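Local coordinates for glutathione S-transferase (PDB 4MP4), which probably catalyses the conjugation of glutathione to electrophilic substrates, as a two-subunit member of the glutathione S-transferase family, at residues Val26-Glu30 against Lys31-Phe35; Arg102-Gln105 against Ala106-Ser110; Gly161-Ile165 against Val166-Leu170. All blocks are in the same frame, centred on the assembly; numbering follows the deposited sequence.

Contact 1 of 3, residues Val26-Glu30 against Lys31-Phe35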
loop_
_atom_site.group_PDB
_atom_site.type_symbol
_atom_site.label_atom_id
_atom_site.label_comp_id
_atom_site.label_asym_id
_atom_site.label_seq_id
_atom_site.Cartn_x
_atom_site.Cartn_y
_atom_site.Cartn_z
ATOM N N VAL A 26 -1.780 -9.986 14.481
ATOM C CA VAL A 26 -1.332 -9.144 15.590
ATOM C C VAL A 26 -2.386 -8.080 15.906
ATOM O O VAL A 26 -2.754 -7.879 17.070
ATOM C CB VAL A 26 0.063 -8.498 15.350
ATOM C CG1 VAL A 26 0.371 -7.443 16.424
ATOM C CG2 VAL A 26 1.164 -9.570 15.297
ATOM N N GLY A 27 -2.899 -7.437 14.857
ATOM C CA GLY A 27 -3.947 -6.443 15.006
ATOM C C GLY A 27 -5.195 -6.952 15.705
ATOM O O GLY A 27 -5.733 -6.289 16.580
ATOM N N LEU A 28 -5.668 -8.126 15.307
ATOM C CA LEU A 28 -6.839 -8.726 15.939
ATOM C C LEU A 28 -6.604 -8.987 17.428
ATOM O O LEU A 28 -7.419 -8.605 18.253
ATOM C CB LEU A 28 -7.238 -10.014 15.219
ATOM C CG LEU A 28 -7.776 -9.851 13.788
ATOM C CD1 LEU A 28 -7.621 -11.153 12.983
ATOM C CD2 LEU A 28 -9.239 -9.429 13.839
ATOM N N HIS A 29 -5.479 -9.615 17.764
ATOM C CA HIS A 29 -5.161 -9.904 19.157
ATOM C C HIS A 29 -5.006 -8.667 20.037
ATOM O O HIS A 29 -5.482 -8.647 21.163
ATOM C CB HIS A 29 -3.928 -10.808 19.264
ATOM C CG HIS A 29 -4.244 -12.259 19.115
ATOM N ND1 HIS A 29 -4.779 -13.010 20.137
ATOM C CD2 HIS A 29 -4.127 -13.094 18.055
ATOM C CE1 HIS A 29 -4.973 -14.247 19.717
ATOM N NE2 HIS A 29 -4.580 -14.325 18.458
ATOM N N GLU A 30 -4.337 -7.641 19.532
ATOM C CA GLU A 30 -4.247 -6.371 20.254
ATOM C C GLU A 30 -5.633 -5.739 20.514
ATOM O O GLU A 30 -5.902 -5.239 21.604
ATOM C CB GLU A 30 -3.345 -5.403 19.496
ATOM C CG GLU A 30 -1.871 -5.830 19.438
ATOM C CD GLU A 30 -1.107 -5.476 20.701
ATOM O OE1 GLU A 30 -0.073 -6.125 20.982
ATOM O OE2 GLU A 30 -1.541 -4.545 21.419
ATOM N N LYS A 31 -6.515 -5.776 19.519
ATOM C CA LYS A 31 -7.852 -5.210 19.669
ATOM C C LYS A 31 -8.783 -6.139 20.445
ATOM O O LYS A 31 -9.951 -5.821 20.676
ATOM C CB LYS A 31 -8.459 -4.898 18.298
ATOM C CG LYS A 31 -7.783 -3.744 17.562
ATOM C CD LYS A 31 -8.395 -3.539 16.184
ATOM C CE LYS A 31 -9.655 -2.704 16.256
ATOM N NZ LYS A 31 -9.295 -1.395 16.859
ATOM N N GLN A 32 -8.256 -7.290 20.836
ATOM C CA GLN A 32 -9.044 -8.323 21.499
ATOM C C GLN A 32 -10.342 -8.634 20.765
ATOM O O GLN A 32 -11.411 -8.673 21.359
ATOM C CB GLN A 32 -9.300 -7.965 22.960
ATOM C CG GLN A 32 -8.017 -7.874 23.767
ATOM C CD GLN A 32 -8.262 -7.732 25.255
ATOM O OE1 GLN A 32 -8.733 -6.696 25.721
ATOM N NE2 GLN A 32 -7.947 -8.777 26.011
ATOM N N ILE A 33 -10.227 -8.855 19.462
ATOM C CA ILE A 33 -11.336 -9.349 18.668
ATOM C C ILE A 33 -11.216 -10.860 18.546
ATOM O O ILE A 33 -10.172 -11.373 18.156
ATOM C CB ILE A 33 -11.336 -8.707 17.280
ATOM C CG1 ILE A 33 -11.492 -7.191 17.421
ATOM C CG2 ILE A 33 -12.418 -9.303 16.411
ATOM C CD1 ILE A 33 -11.099 -6.416 16.192
ATOM N N PRO A 34 -12.277 -11.587 18.915
ATOM C CA PRO A 34 -12.208 -13.042 18.806
ATOM C C PRO A 34 -12.346 -13.419 17.351
ATOM O O PRO A 34 -13.124 -12.777 16.642
ATOM C CB PRO A 34 -13.429 -13.506 19.604
ATOM C CG PRO A 34 -14.375 -12.357 19.537
ATOM C CD PRO A 34 -13.551 -11.124 19.493
ATOM N N PHE A 35 -11.602 -14.425 16.908
ATOM C CA PHE A 35 -11.617 -14.806 15.501
ATOM C C PHE A 35 -11.058 -16.196 15.346
ATOM O O PHE A 35 -10.360 -16.684 16.229
ATOM C CB PHE A 35 -10.781 -13.829 14.661
ATOM C CG PHE A 35 -9.301 -13.882 14.950
ATOM C CD1 PHE A 35 -8.765 -13.182 16.007
ATOM C CD2 PHE A 35 -8.449 -14.628 14.151
ATOM C CE1 PHE A 35 -7.397 -13.227 16.268
ATOM C CE2 PHE A 35 -7.089 -14.672 14.405
ATOM C CZ PHE A 35 -6.564 -13.966 15.463
#
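Leu28 and His29 approach the Phe35 ring in two quite different ways, one over a face and one from its rim. The methyl CD1 of Leu28 stands 3.6 Å from the centroid of the Phe35 ring and almost exactly on its normal, a CH-pi contact, while Leu28 CB lies beside the ring carbon CE1. His29 instead receives the ring's edge: Phe35 CE1 lies over the imidazole face, and Phe35 CZ is 3.6 Å from His29 NE2. This is an offset edge-to-face pair, its planes inclined at 76°. Phe35 can serve both neighbours because its CG is held between its own backbone N and carbonyl carbon (chi1 67°), which swings the ring back over the helix end. Phe8 and Leu10 of strand 8-13 also pack on this ring.

The other branch of Leu28 turns to Ile33, CD2 lying 4.1 Å from Ile33 CG2. Beneath this apolar pair the chain reverses. Ile33 N donates a nearly straight bond to Leu28 O (3.1 Å), and Gln32 N makes a weak one to His29 O, with Gln32 at positive phi (49°). Lys31 N still closes an ordinary helical bond to Gly27 O (3.1 Å), and its aliphatic chain runs past that same carbonyl. Its ammonium group leaves the turn for Glu82 and the carbonyls of Tyr85 and Thr88, as the Glu30 carboxylate does for Arg198 and Ser200. The paired bonds and the Leu28-Ile33 contact form a Schellman motif, which ends helix 19-30 and turns the chain into strand 36-40 within the beta-alpha-beta unit of the thioredoxin-like N-terminal domain.

Contact 2 of 3, residues Arg102-Gln105 against Ala106-Ser110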
loop_
_atom_site.group_PDB
_atom_site.type_symbol
_atom_site.label_atom_id
_atom_site.label_comp_id
_atom_site.label_asym_id
_atom_site.label_seq_id
_atom_site.Cartn_x
_atom_site.Cartn_y
_atom_site.Cartn_z
ATOM N N ARG A 102 0.799 5.628 8.861
ATOM C CA ARG A 102 0.341 5.105 7.570
ATOM C C ARG A 102 1.419 5.222 6.506
ATOM O O ARG A 102 1.530 4.378 5.627
ATOM C CB ARG A 102 -0.930 5.817 7.107
ATOM C CG ARG A 102 -2.175 5.418 7.900
ATOM C CD ARG A 102 -3.427 6.024 7.299
ATOM N NE ARG A 102 -4.611 5.697 8.084
ATOM C CZ ARG A 102 -5.395 6.591 8.674
ATOM N NH1 ARG A 102 -5.146 7.887 8.554
ATOM N NH2 ARG A 102 -6.446 6.190 9.365
ATOM N N GLN A 103 2.231 6.268 6.596
ATOM C CA GLN A 103 3.299 6.458 5.628
ATOM C C GLN A 103 4.399 5.388 5.735
ATOM O O GLN A 103 4.814 4.800 4.724
ATOM C CB GLN A 103 3.875 7.857 5.754
ATOM C CG GLN A 103 5.241 8.042 5.131
ATOM C CD GLN A 103 5.860 9.361 5.568
ATOM O OE1 GLN A 103 5.155 10.335 5.782
ATOM N NE2 GLN A 103 7.170 9.386 5.723
ATOM N N ILE A 104 4.863 5.150 6.959
ATOM C CA ILE A 104 5.868 4.123 7.222
ATOM C C ILE A 104 5.361 2.732 6.822
ATOM O O ILE A 104 6.074 1.966 6.161
ATOM C CB ILE A 104 6.339 4.153 8.703
ATOM C CG1 ILE A 104 6.883 5.539 9.041
ATOM C CG2 ILE A 104 7.390 3.100 8.950
ATOM C CD1 ILE A 104 7.928 6.083 7.990
ATOM N N GLN A 105 4.122 2.431 7.201
ATOM C CA GLN A 105 3.428 1.220 6.761
ATOM C C GLN A 105 3.358 1.068 5.222
ATOM O O GLN A 105 3.571 -0.028 4.696
ATOM C CB GLN A 105 2.016 1.191 7.346
ATOM C CG GLN A 105 1.266 -0.088 7.088
ATOM C CD GLN A 105 -0.104 -0.087 7.739
ATOM O OE1 GLN A 105 -1.014 0.612 7.296
ATOM N NE2 GLN A 105 -0.257 -0.865 8.798
ATOM N N ALA A 106 3.047 2.143 4.508
ATOM C CA ALA A 106 2.923 2.037 3.068
ATOM C C ALA A 106 4.296 1.778 2.465
ATOM O O ALA A 106 4.475 0.954 1.555
ATOM C CB ALA A 106 2.278 3.279 2.481
ATOM N N TRP A 107 5.272 2.459 3.038
ATOM C CA TRP A 107 6.649 2.395 2.602
ATOM C C TRP A 107 7.260 1.004 2.805
ATOM O O TRP A 107 7.889 0.454 1.890
ATOM C CB TRP A 107 7.433 3.472 3.345
ATOM C CG TRP A 107 8.874 3.396 3.122
ATOM C CD1 TRP A 107 9.547 3.637 1.955
ATOM C CD2 TRP A 107 9.861 3.051 4.098
ATOM N NE1 TRP A 107 10.904 3.468 2.154
ATOM C CE2 TRP A 107 11.113 3.108 3.453
ATOM C CE3 TRP A 107 9.795 2.693 5.441
ATOM C CZ2 TRP A 107 12.293 2.824 4.128
ATOM C CZ3 TRP A 107 10.966 2.408 6.102
ATOM C CH2 TRP A 107 12.200 2.473 5.443
ATOM N N LEU A 108 7.064 0.433 3.995
ATOM C CA LEU A 108 7.462 -0.953 4.262
ATOM C C LEU A 108 6.820 -1.942 3.296
ATOM O O LEU A 108 7.457 -2.910 2.887
ATOM C CB LEU A 108 7.093 -1.372 5.697
ATOM C CG LEU A 108 7.794 -0.641 6.836
ATOM C CD1 LEU A 108 7.147 -0.979 8.174
ATOM C CD2 LEU A 108 9.291 -0.967 6.814
ATOM N N ARG A 109 5.551 -1.723 2.954
ATOM C CA ARG A 109 4.826 -2.633 2.055
ATOM C C ARG A 109 5.353 -2.610 0.624
ATOM O O ARG A 109 5.474 -3.658 -0.000
ATOM C CB ARG A 109 3.327 -2.314 2.034
ATOM C CG ARG A 109 2.531 -3.050 0.944
ATOM C CD ARG A 109 2.278 -4.493 1.320
ATOM N NE ARG A 109 1.724 -5.308 0.235
ATOM C CZ ARG A 109 2.454 -5.993 -0.650
ATOM N NH1 ARG A 109 3.789 -5.940 -0.631
ATOM N NH2 ARG A 109 1.846 -6.721 -1.577
ATOM N N SER A 110 5.688 -1.422 0.123
ATOM C CA SER A 110 5.944 -1.224 -1.300
ATOM C C SER A 110 7.374 -0.887 -1.703
ATOM O O SER A 110 7.785 -1.188 -2.825
ATOM C CB SER A 110 5.027 -0.133 -1.844
ATOM O OG SER A 110 3.696 -0.615 -1.891
#
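From Arg102 to Arg109 the chain runs as regular alpha-helix, the amides of Ala106, Trp107, Leu108 and Arg109 each bonding to the carbonyl four residues earlier; of these the bond from Leu108 N to Ile104 O (2.8 Å) is the straightest. The two segments are successive turns of helix 95-110, the first helix of the all-helical C-terminal domain of the GST fold, and part of its surface meets the second subunit.

Ile104 carries the apolar side. Its CG2 reaches forward along the helix and lies 4.2 Å from Leu108 CD1 and 4.3 Å from Trp107 CE3, thus touching residues both three and four positions on. Val147 of helix 135-151 packs on Ile104 and Trp107, and Met173 of helix 165-178 on Leu108. Gln105 leaves the helix differently: with chi1 at -173° and the chain extended, it carries its amide away from the helix axis, between neighbouring helices, where NE2 bonds probably to Glu169, and to the hydroxyl of Tyr91. Arg102 and Gln103 reach the partner subunit: Arg102 forms a salt bridge with Glu83 of that chain, its NE also pairing with Glu79 of its own chain, and Gln103 OE1 accepts from the amide of Ser72 of the second subunit.

Trp107 has its CG anti to the backbone N (chi1 172°) and hands its indole N-H to Asp111, while the six-membered side of the indole folds back along the preceding turn, setting CE3 3.9 Å from Ile104 O, an oxygen that lies at the ring's edge near its plane.

Contact 3 of 3, residues Gly161-Ile165 against Val166-Leu170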
loop_
_atom_site.group_PDB
_atom_site.type_symbol
_atom_site.label_atom_id
_atom_site.label_comp_id
_atom_site.label_asym_id
_atom_site.label_seq_id
_atom_site.Cartn_x
_atom_site.Cartn_y
_atom_site.Cartn_z
ATOM N N GLY A 161 5.411 6.914 20.469
ATOM C CA GLY A 161 5.068 7.074 21.874
ATOM C C GLY A 161 4.716 5.733 22.476
ATOM O O GLY A 161 5.554 5.050 23.074
ATOM N N SER A 162 3.466 5.338 22.290
ATOM C CA SER A 162 3.033 4.013 22.693
ATOM C C SER A 162 2.997 3.077 21.495
ATOM O O SER A 162 3.102 3.495 20.349
ATOM C CB SER A 162 1.662 4.077 23.374
ATOM O OG SER A 162 0.707 4.719 22.556
ATOM N N TRP A 163 2.850 1.797 21.777
ATOM C CA TRP A 163 2.839 0.788 20.747
ATOM C C TRP A 163 1.804 1.050 19.640
ATOM O O TRP A 163 0.687 1.473 19.908
ATOM C CB TRP A 163 2.587 -0.573 21.388
ATOM C CG TRP A 163 2.680 -1.665 20.392
ATOM C CD1 TRP A 163 3.810 -2.348 20.026
ATOM C CD2 TRP A 163 1.617 -2.195 19.601
ATOM N NE1 TRP A 163 3.507 -3.275 19.067
ATOM C CE2 TRP A 163 2.167 -3.202 18.777
ATOM C CE3 TRP A 163 0.250 -1.912 19.497
ATOM C CZ2 TRP A 163 1.408 -3.935 17.870
ATOM C CZ3 TRP A 163 -0.513 -2.644 18.594
ATOM C CH2 TRP A 163 0.072 -3.644 17.793
ATOM N N SER A 164 2.192 0.808 18.393
ATOM C CA SER A 164 1.238 0.736 17.289
ATOM C C SER A 164 1.594 -0.431 16.385
ATOM O O SER A 164 2.711 -0.957 16.447
ATOM C CB SER A 164 1.225 2.028 16.478
ATOM O OG SER A 164 2.525 2.378 16.074
ATOM N N ILE A 165 0.654 -0.833 15.535
ATOM C CA ILE A 165 0.867 -1.997 14.667
ATOM C C ILE A 165 2.144 -1.824 13.808
ATOM O O ILE A 165 2.735 -2.807 13.341
ATOM C CB ILE A 165 -0.389 -2.261 13.786
ATOM C CG1 ILE A 165 -0.348 -3.641 13.119
ATOM C CG2 ILE A 165 -0.569 -1.169 12.768
ATOM C CD1 ILE A 165 -0.334 -4.793 14.098
ATOM N N VAL A 166 2.589 -0.579 13.638
ATOM C CA VAL A 166 3.737 -0.303 12.791
ATOM C C VAL A 166 5.027 -0.728 13.504
ATOM O O VAL A 166 6.046 -1.018 12.852
ATOM C CB VAL A 166 3.791 1.187 12.325
ATOM C CG1 VAL A 166 4.918 1.392 11.331
ATOM C CG2 VAL A 166 2.493 1.593 11.675
ATOM N N ASP A 167 4.988 -0.789 14.839
ATOM C CA ASP A 167 6.146 -1.325 15.560
ATOM C C ASP A 167 6.364 -2.780 15.153
ATOM O O ASP A 167 7.504 -3.212 14.896
ATOM C CB ASP A 167 6.015 -1.199 17.084
ATOM C CG ASP A 167 6.078 0.257 17.567
ATOM O OD1 ASP A 167 7.175 0.887 17.471
ATOM O OD2 ASP A 167 5.022 0.760 18.054
ATOM N N ALA A 168 5.263 -3.520 15.049
ATOM C CA ALA A 168 5.343 -4.934 14.714
ATOM C C ALA A 168 5.821 -5.111 13.262
ATOM O O ALA A 168 6.562 -6.056 12.949
ATOM C CB ALA A 168 4.002 -5.630 14.960
ATOM N N GLU A 169 5.425 -4.184 12.394
ATOM C CA GLU A 169 5.773 -4.260 10.975
ATOM C C GLU A 169 7.251 -3.921 10.752
ATOM O O GLU A 169 7.922 -4.550 9.932
ATOM C CB GLU A 169 4.887 -3.333 10.134
ATOM C CG GLU A 169 3.397 -3.645 10.180
ATOM C CD GLU A 169 2.528 -2.495 9.630
ATOM O OE1 GLU A 169 3.059 -1.385 9.454
ATOM O OE2 GLU A 169 1.322 -2.696 9.377
ATOM N N LEU A 170 7.748 -2.922 11.482
ATOM C CA LEU A 170 9.136 -2.500 11.364
ATOM C C LEU A 170 10.060 -3.569 11.931
ATOM O O LEU A 170 11.061 -3.921 11.311
ATOM C CB LEU A 170 9.368 -1.165 12.087
ATOM C CG LEU A 170 10.800 -0.606 12.055
ATOM C CD1 LEU A 170 11.241 -0.252 10.628
ATOM C CD2 LEU A 170 10.921 0.612 12.948
HETATM O O HOH W 1 4.360 3.171 17.953
#
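The extended backbone of Ser162-Ser164 bends into helix 165-178 through a bond from Asp167 N to Ser164 O (2.8 Å), in which the donor stands 45° out of the carbonyl plane. The next carbonyl, Ile165 O, accepts Glu169 N at 3.2 Å, in the carbonyl plane, and Ala168 N adds a weak bond to the same oxygen.

Asp167 folds its carboxylate back over this first turn. Its OD2 accepts the amide of Ser164 at 2.9 Å, the N-H arriving nearly along the C-O axis. The sequence Ser-Ile-Val-Asp matches the Ser/Thr-x-x-Asp N-capping box familiar at this helix in glutathione transferases, and the aspartate half of it is made here. Ser164 OG sits between its backbone N and carbonyl carbon (chi1 53°) and from there donates to a water (2.7 Å). That water donates in turn to Ser162 O and to Asp167 OD2, so OD2 takes two bonds, while OD1 is engaged by Tyr191 OH and the amide of Leu159.

The Trp163 indole and the Asp167 side chain run antiparallel alongside each other, their planes 36° apart, with NE1 3.8 Å from Asp167 CB and CZ2 4.3 Å from Ala168 CB. Arg198 makes a cation-pi contact with this indole. Farther along, the aliphatic part of Glu169 lies across Ile165, CG coming 3.3 Å from Ile165 O.

In the fold
Each contact is local and lies in series along the chain, so none nests within or crosses another. Contact 1 comes first, closing the turn between helix 19-30 and strand 36-40 in the N-terminal domain. Contact 2 closes no loop but joins turns within helix 95-110, at the subunit interface, and contact 3 starts helix 165-178. Contacts 1 and 2 do not touch, their nearest atoms about 9 Å apart. Contact 3 bridges them: Trp163 and Ile165 pack on Glu30 and Val26, tying the two domains together, while Val166 meets Ile104 on the C-terminal domain side. The centres of contacts 2 and 3 are about 12 Å apart.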